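Local coordinates for protein 2-hydroxyisobutanoyl-CoA mutase large subunit (Aquincola tertiaricarbonis, PDB 4R3U) that catalyses, together with its small cobalamin-binding partner subunit, the isomerization of 2-hydroxyisobutyryl-CoA and (S)-3-hydroxybutyryl-CoA, at residues Arg295-Phe300 with Arg337-Cys342. Sequence-based numbering, arbitrary orientation.
Sequences RLAFFF and RLRFHC. With 3HC (3-hydroxybutanoyl-coenzyme A), chain E.
F298, F299 and F300 pair in parallel register with F340, H341 and C342, the strand axes 4.5 Å apart at 26°, through backbone bonds F298 N to R339 O, H341 N to F298 O and F300 N to H341 O. The alternating faces of this pair divide the labour between core and substrate. F298, F300 and F340 share one face, covered by helices 264-283 and 306-327. L338 joins them from just upstream, its CD1 over the F298 ring, 3.9 Å from the centroid, in a CH-pi contact. F300 turns its edge toward the face of F340 in an offset edge-to-face pair, CD2 of F300 lying 3.9 Å from CD2 of F340. On the other face, F299 and H341 form an oblique ring pair, planes 45° apart, with CD1 of F299 3.3 Å from CD2 of H341 at the imidazole edge. Chi1 of H341 (170°) sets CG anti to the backbone N; one ring face carries O5P of the pantetheine over its centre, and S375 OG hydrogen-bonds ND1. F299 reaches the acyl end, its CE2 3.4 Å from O1 of the ligand. At the phosphate end, the R339 chain bends at chi3, and NH2 donates to L296 O (3.1 Å) and to N248, while the ligand methyl CDP covers one guanidinium face. R339 NH1 comes within 3.3 Å of R295 NH2, a like-charge approach probably eased by N248, the CoA phosphates and a water held by R295 NH2 and weakly by R339 NH1. R295 also binds the ligand, its NH1 beside the 3'-phosphate. An alanine at R339 would probably leave L296 O without this donor and CDP without its flat support. Strand 298-302, helix 306-327 and strand 340-344 form a beta-alpha-beta unit of the TIM barrel, through which CoA threads in acyl-CoA mutases.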
# COMPACT_ATOMS: atom_id res chain seq x y z
N ARG A 295 14.27 -28.76 -7.44
CA ARG A 295 14.23 -28.45 -6.01
C ARG A 295 15.08 -27.25 -5.55
O ARG A 295 14.98 -26.84 -4.39
CB ARG A 295 14.51 -29.69 -5.17
CG ARG A 295 13.27 -30.56 -4.94
CD ARG A 295 12.33 -29.92 -3.94
NE ARG A 295 10.97 -30.43 -4.10
CZ ARG A 295 9.88 -29.82 -3.66
NH1 ARG A 295 8.70 -30.36 -3.86
NH2 ARG A 295 9.97 -28.67 -3.01
N LEU A 296 15.86 -26.65 -6.48
CA LEU A 296 16.62 -25.44 -6.16
C LEU A 296 15.59 -24.33 -6.00
O LEU A 296 14.51 -24.38 -6.61
CB LEU A 296 17.60 -25.07 -7.30
CG LEU A 296 18.79 -25.99 -7.56
CD1 LEU A 296 19.47 -25.62 -8.87
CD2 LEU A 296 19.79 -25.93 -6.41
N ALA A 297 15.91 -23.33 -5.18
CA ALA A 297 15.03 -22.19 -4.91
C ALA A 297 15.88 -20.97 -4.62
O ALA A 297 17.10 -21.08 -4.37
CB ALA A 297 14.08 -22.50 -3.75
N PHE A 298 15.25 -19.80 -4.66
CA PHE A 298 15.88 -18.49 -4.49
C PHE A 298 15.19 -17.63 -3.44
O PHE A 298 14.09 -17.95 -2.97
CB PHE A 298 15.90 -17.76 -5.84
CG PHE A 298 16.71 -18.46 -6.89
CD1 PHE A 298 16.16 -19.52 -7.62
CD2 PHE A 298 18.03 -18.11 -7.13
CE1 PHE A 298 16.93 -20.22 -8.55
CE2 PHE A 298 18.79 -18.80 -8.08
CZ PHE A 298 18.24 -19.85 -8.78
N PHE A 299 15.85 -16.53 -3.07
CA PHE A 299 15.33 -15.57 -2.11
C PHE A 299 15.73 -14.17 -2.56
O PHE A 299 16.91 -13.84 -2.66
CB PHE A 299 15.82 -15.90 -0.67
CG PHE A 299 15.61 -14.87 0.42
CD1 PHE A 299 14.45 -14.10 0.47
CD2 PHE A 299 16.54 -14.71 1.43
CE1 PHE A 299 14.25 -13.17 1.48
CE2 PHE A 299 16.33 -13.79 2.47
CZ PHE A 299 15.17 -13.04 2.50
N PHE A 300 14.72 -13.35 -2.88
CA PHE A 300 14.94 -11.97 -3.34
C PHE A 300 14.20 -10.93 -2.49
O PHE A 300 13.24 -11.25 -1.81
CB PHE A 300 14.56 -11.84 -4.83
CG PHE A 300 15.42 -12.70 -5.73
CD1 PHE A 300 16.78 -12.41 -5.91
CD2 PHE A 300 14.89 -13.82 -6.36
CE1 PHE A 300 17.58 -13.22 -6.70
CE2 PHE A 300 15.69 -14.62 -7.17
CZ PHE A 300 17.04 -14.33 -7.33
N ARG A 337 12.02 -23.79 -14.07
CA ARG A 337 11.11 -22.90 -13.35
C ARG A 337 11.65 -22.40 -12.00
O ARG A 337 11.81 -23.18 -11.06
CB ARG A 337 9.62 -23.34 -13.33
CG ARG A 337 9.30 -24.66 -12.67
CD ARG A 337 8.73 -24.51 -11.27
NE ARG A 337 8.74 -25.78 -10.51
CZ ARG A 337 9.78 -26.25 -9.82
NH1 ARG A 337 10.93 -25.58 -9.80
NH2 ARG A 337 9.69 -27.39 -9.15
N LEU A 338 11.95 -21.08 -11.93
CA LEU A 338 12.46 -20.42 -10.75
C LEU A 338 11.34 -20.22 -9.74
O LEU A 338 10.31 -19.65 -10.07
CB LEU A 338 13.12 -19.06 -11.12
CG LEU A 338 13.82 -18.27 -10.01
CD1 LEU A 338 15.07 -17.59 -10.53
CD2 LEU A 338 12.89 -17.23 -9.39
N ARG A 339 11.57 -20.71 -8.53
CA ARG A 339 10.66 -20.57 -7.40
C ARG A 339 11.43 -19.69 -6.42
O ARG A 339 12.65 -19.89 -6.26
CB ARG A 339 10.30 -21.93 -6.73
CG ARG A 339 9.56 -22.94 -7.62
CD ARG A 339 9.45 -24.28 -6.94
NE ARG A 339 10.77 -24.73 -6.48
CZ ARG A 339 11.00 -25.44 -5.39
NH1 ARG A 339 10.00 -25.84 -4.62
NH2 ARG A 339 12.24 -25.77 -5.06
N PHE A 340 10.75 -18.70 -5.80
CA PHE A 340 11.42 -17.78 -4.87
C PHE A 340 10.58 -17.29 -3.70
O PHE A 340 9.36 -17.12 -3.82
CB PHE A 340 12.10 -16.60 -5.61
CG PHE A 340 11.20 -15.48 -6.08
CD1 PHE A 340 10.44 -15.61 -7.24
CD2 PHE A 340 11.15 -14.26 -5.40
CE1 PHE A 340 9.64 -14.55 -7.70
CE2 PHE A 340 10.33 -13.22 -5.84
CZ PHE A 340 9.59 -13.37 -6.99
N HIS A 341 11.27 -17.10 -2.55
CA HIS A 341 10.72 -16.49 -1.36
C HIS A 341 11.10 -15.03 -1.53
O HIS A 341 12.16 -14.71 -2.10
CB HIS A 341 11.36 -17.03 -0.08
CG HIS A 341 10.98 -16.25 1.16
ND1 HIS A 341 9.71 -16.33 1.72
CD2 HIS A 341 11.71 -15.37 1.89
CE1 HIS A 341 9.71 -15.51 2.74
NE2 HIS A 341 10.89 -14.93 2.90
N CYS A 342 10.25 -14.14 -1.04
CA CYS A 342 10.48 -12.71 -1.13
C CYS A 342 10.31 -12.07 0.25
O CYS A 342 9.46 -12.49 1.03
CB CYS A 342 9.54 -12.08 -2.17
SG CYS A 342 9.90 -10.35 -2.56
N1A 3HC E . -1.03 -25.09 -8.29
C2A 3HC E . -0.74 -26.47 -7.84
N3A 3HC E . 0.29 -26.50 -6.79
C4A 3HC E . 0.87 -25.37 -6.33
C5A 3HC E . 0.54 -24.15 -6.80
C6A 3HC E . -0.38 -24.03 -7.79
N6A 3HC E . -0.66 -22.80 -8.22
N7A 3HC E . 1.27 -23.25 -6.13
C8A 3HC E . 2.03 -23.90 -5.25
N9A 3HC E . 1.80 -25.21 -5.39
C1B 3HC E . 2.40 -26.35 -4.64
C2B 3HC E . 3.89 -26.49 -4.89
O2B 3HC E . 4.17 -27.28 -6.05
C3B 3HC E . 4.36 -27.17 -3.61
O3B 3HC E . 4.12 -28.60 -3.66
P3B 3HC E . 5.21 -29.70 -3.20
O7A 3HC E . 5.41 -29.38 -1.77
O8A 3HC E . 4.48 -30.96 -3.45
O9A 3HC E . 6.35 -29.43 -4.10
C4B 3HC E . 3.45 -26.57 -2.54
O4B 3HC E . 2.25 -26.11 -3.23
C5B 3HC E . 4.16 -25.44 -1.78
O5B 3HC E . 4.26 -24.27 -2.62
P1A 3HC E . 5.68 -23.62 -3.09
O1A 3HC E . 6.77 -24.64 -3.11
O2A 3HC E . 5.44 -22.83 -4.31
O3A 3HC E . 5.83 -22.55 -1.85
P2A 3HC E . 6.71 -22.73 -0.49
O4A 3HC E . 6.49 -21.53 0.34
O5A 3HC E . 6.51 -24.06 0.11
O6A 3HC E . 8.17 -22.70 -1.09
CBP 3HC E . 10.33 -21.79 -1.71
CCP 3HC E . 8.81 -21.53 -1.65
CDP 3HC E . 10.55 -22.89 -2.75
CEP 3HC E . 11.04 -20.52 -2.21
CAP 3HC E . 10.89 -22.25 -0.32
OAP 3HC E . 12.28 -22.63 -0.33
C9P 3HC E . 10.54 -21.35 0.91
O9P 3HC E . 9.49 -21.51 1.54
N8P 3HC E . 11.47 -20.46 1.28
C7P 3HC E . 11.29 -19.61 2.46
C6P 3HC E . 12.59 -18.90 2.81
C5P 3HC E . 12.42 -17.92 3.97
O5P 3HC E . 11.32 -17.67 4.48
N4P 3HC E . 13.57 -17.37 4.37
C3P 3HC E . 13.65 -16.39 5.44
C2P 3HC E . 14.90 -15.58 5.23
S1P 3HC E . 15.05 -14.25 6.47
C1 3HC E . 16.63 -13.60 5.90
O1 3HC E . 17.58 -14.31 5.55
C2 3HC E . 16.74 -12.07 5.78
C3 3HC E . 16.95 -11.39 7.14
O3 3HC E . 15.89 -11.74 8.01
C4 3HC E . 18.30 -11.79 7.75
O HOH W 1 8.73 -26.15 -2.06